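Local coordinates for Lmo2349 protein (Listeria monocytogenes, PDB 4GVO) that probably binds L-cystine or a related amino acid outside the cell and delivers it to an ABC importer, at residues Tyr49-Lys54 against Lys211-Ala216. Sequence-based numbering, arbitrary orientation.
Sequences YKFKFK and KKVDEA. With NA (sodium ion), chain D.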
# COMPACT_ATOMS: atom_id res chain seq x y z
N TYR A 49 -18.49 5.69 17.21
CA TYR A 49 -17.43 6.40 16.54
C TYR A 49 -17.98 6.98 15.22
O TYR A 49 -18.90 6.42 14.63
CB TYR A 49 -16.27 5.47 16.22
CG TYR A 49 -15.56 4.96 17.46
CD1 TYR A 49 -14.56 5.72 18.07
CD2 TYR A 49 -15.91 3.77 18.04
CE1 TYR A 49 -13.91 5.28 19.21
CE2 TYR A 49 -15.25 3.31 19.19
CZ TYR A 49 -14.23 4.06 19.75
OH TYR A 49 -13.57 3.62 20.86
N LYS A 50 -17.38 8.07 14.77
CA LYS A 50 -17.65 8.64 13.44
C LYS A 50 -16.30 8.81 12.79
O LYS A 50 -15.47 9.48 13.32
CB LYS A 50 -18.36 10.01 13.54
CG LYS A 50 -18.72 10.68 12.22
CD LYS A 50 -19.12 12.16 12.42
CE LYS A 50 -17.97 13.14 12.12
NZ LYS A 50 -17.84 14.23 13.14
N PHE A 51 -16.12 8.24 11.62
CA PHE A 51 -14.84 8.28 10.92
C PHE A 51 -14.92 9.34 9.84
O PHE A 51 -15.86 9.37 9.04
CB PHE A 51 -14.50 6.92 10.31
CG PHE A 51 -14.13 5.86 11.32
CD1 PHE A 51 -15.08 5.28 12.14
CD2 PHE A 51 -12.81 5.39 11.44
CE1 PHE A 51 -14.74 4.30 13.07
CE2 PHE A 51 -12.50 4.40 12.36
CZ PHE A 51 -13.48 3.84 13.15
N LYS A 52 -13.91 10.18 9.80
CA LYS A 52 -13.78 11.12 8.74
C LYS A 52 -12.38 11.03 8.15
O LYS A 52 -11.46 10.63 8.83
CB LYS A 52 -14.02 12.52 9.23
CG LYS A 52 -13.06 13.00 10.24
CD LYS A 52 -13.42 14.40 10.72
CE LYS A 52 -13.34 15.44 9.62
NZ LYS A 52 -13.63 16.80 10.14
N PHE A 53 -12.22 11.45 6.90
CA PHE A 53 -10.95 11.33 6.23
C PHE A 53 -10.21 12.67 6.19
O PHE A 53 -10.81 13.75 6.11
CB PHE A 53 -11.15 10.80 4.81
CG PHE A 53 -11.71 9.41 4.77
CD1 PHE A 53 -10.90 8.30 4.96
CD2 PHE A 53 -13.08 9.21 4.60
CE1 PHE A 53 -11.43 7.03 4.92
CE2 PHE A 53 -13.61 7.94 4.60
CZ PHE A 53 -12.78 6.85 4.75
N LYS A 54 -8.89 12.53 6.18
CA LYS A 54 -7.96 13.62 5.92
C LYS A 54 -6.98 13.11 4.86
O LYS A 54 -6.18 12.22 5.13
CB LYS A 54 -7.21 14.04 7.19
CG LYS A 54 -6.30 15.24 6.99
CD LYS A 54 -5.42 15.54 8.20
CE LYS A 54 -6.14 16.19 9.35
NZ LYS A 54 -6.38 17.66 9.15
N LYS A 211 -8.93 -2.21 19.10
CA LYS A 211 -9.79 -3.36 19.40
C LYS A 211 -11.16 -3.26 18.71
O LYS A 211 -11.66 -4.27 18.19
CB LYS A 211 -9.94 -3.50 20.90
CG LYS A 211 -10.67 -4.74 21.37
CD LYS A 211 -10.76 -4.75 22.88
CE LYS A 211 -11.75 -5.79 23.38
NZ LYS A 211 -11.87 -5.77 24.88
N LYS A 212 -11.75 -2.06 18.73
CA LYS A 212 -13.04 -1.81 18.09
C LYS A 212 -12.94 -2.04 16.59
O LYS A 212 -13.81 -2.66 15.97
CB LYS A 212 -13.57 -0.41 18.42
CG LYS A 212 -13.91 -0.20 19.90
CD LYS A 212 -15.24 -0.77 20.29
CE LYS A 212 -15.60 -0.41 21.73
NZ LYS A 212 -16.94 -0.92 22.08
N VAL A 213 -11.88 -1.52 15.99
CA VAL A 213 -11.65 -1.73 14.56
C VAL A 213 -11.57 -3.22 14.26
O VAL A 213 -12.13 -3.69 13.26
CB VAL A 213 -10.39 -0.94 14.08
CG1 VAL A 213 -9.90 -1.37 12.68
CG2 VAL A 213 -10.69 0.55 14.13
N ASP A 214 -10.82 -3.98 15.07
CA ASP A 214 -10.73 -5.43 14.88
C ASP A 214 -12.07 -6.12 15.01
O ASP A 214 -12.36 -7.01 14.23
CB ASP A 214 -9.77 -6.08 15.90
CG ASP A 214 -8.32 -5.84 15.58
OD1 ASP A 214 -8.04 -5.78 14.35
OD2 ASP A 214 -7.46 -5.87 16.53
N GLU A 215 -12.92 -5.68 15.93
CA GLU A 215 -14.25 -6.26 16.08
C GLU A 215 -15.08 -6.02 14.81
O GLU A 215 -15.69 -6.92 14.25
CB GLU A 215 -14.94 -5.68 17.32
CG GLU A 215 -14.36 -6.18 18.61
CD GLU A 215 -14.77 -5.39 19.86
OE1 GLU A 215 -15.47 -4.36 19.77
OE2 GLU A 215 -14.35 -5.79 20.97
N ALA A 216 -15.04 -4.79 14.33
CA ALA A 216 -15.77 -4.46 13.13
C ALA A 216 -15.25 -5.23 11.91
O ALA A 216 -16.02 -5.79 11.11
CB ALA A 216 -15.73 -2.96 12.89
NA NA D . -19.71 4.85 13.31
O HOH W 1 -21.90 5.40 12.97
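Tyr49 and Lys212 have the nearest CA atoms across the two segments, 9.4 Å apart, so strand residues 49-54 and helical residues 211-216 meet through side chains alone and share no hydrogen bond. Two pairs make the contact. Tyr49 CE2 lies 3.8 Å from Lys212 CG, and Tyr49 OH is 4.0 Å from the same methylene. The lysine thus offers the root of its aliphatic chain, which comes at the ring obliquely, and the two side chains cross at about a right angle. Lys212 bends at its second torsion (chi2 -80°), and from there the chain runs on extended, leaving CB and CG as the part that touches the tyrosine. In the second pair Phe51 CZ meets Val213 CG2 at 4.4 Å, the methyl standing at the ring edge close to its plane; this is a loose apolar contact. Only 123 Å² is buried between the segments, summed over both, yet Tyr49, Phe51 and Val213 are all buried in the whole protein, which shows that other elements complete their surroundings. Tyr49 also serves the sodium site through its backbone: its O binds the ion at 2.2 Å beside Asp43 and Leu46, and Asp43 OD2 in addition accepts a hydrogen bond from Phe51 N, tying the metal site to the strand. Alternation along the strand sends Tyr49 and Phe51 toward helix 207-222, while strand 9-15 pairs in parallel with 49-55 in the lobe's central sheet. Phe51 also packs on Val39 of helix 34-44, whose Ile42 touches Ala216, and Asp214 hydrogen-bonds Asn90, Asp91 and Val92, linking helix 207-222 to the segment following strand 88-89.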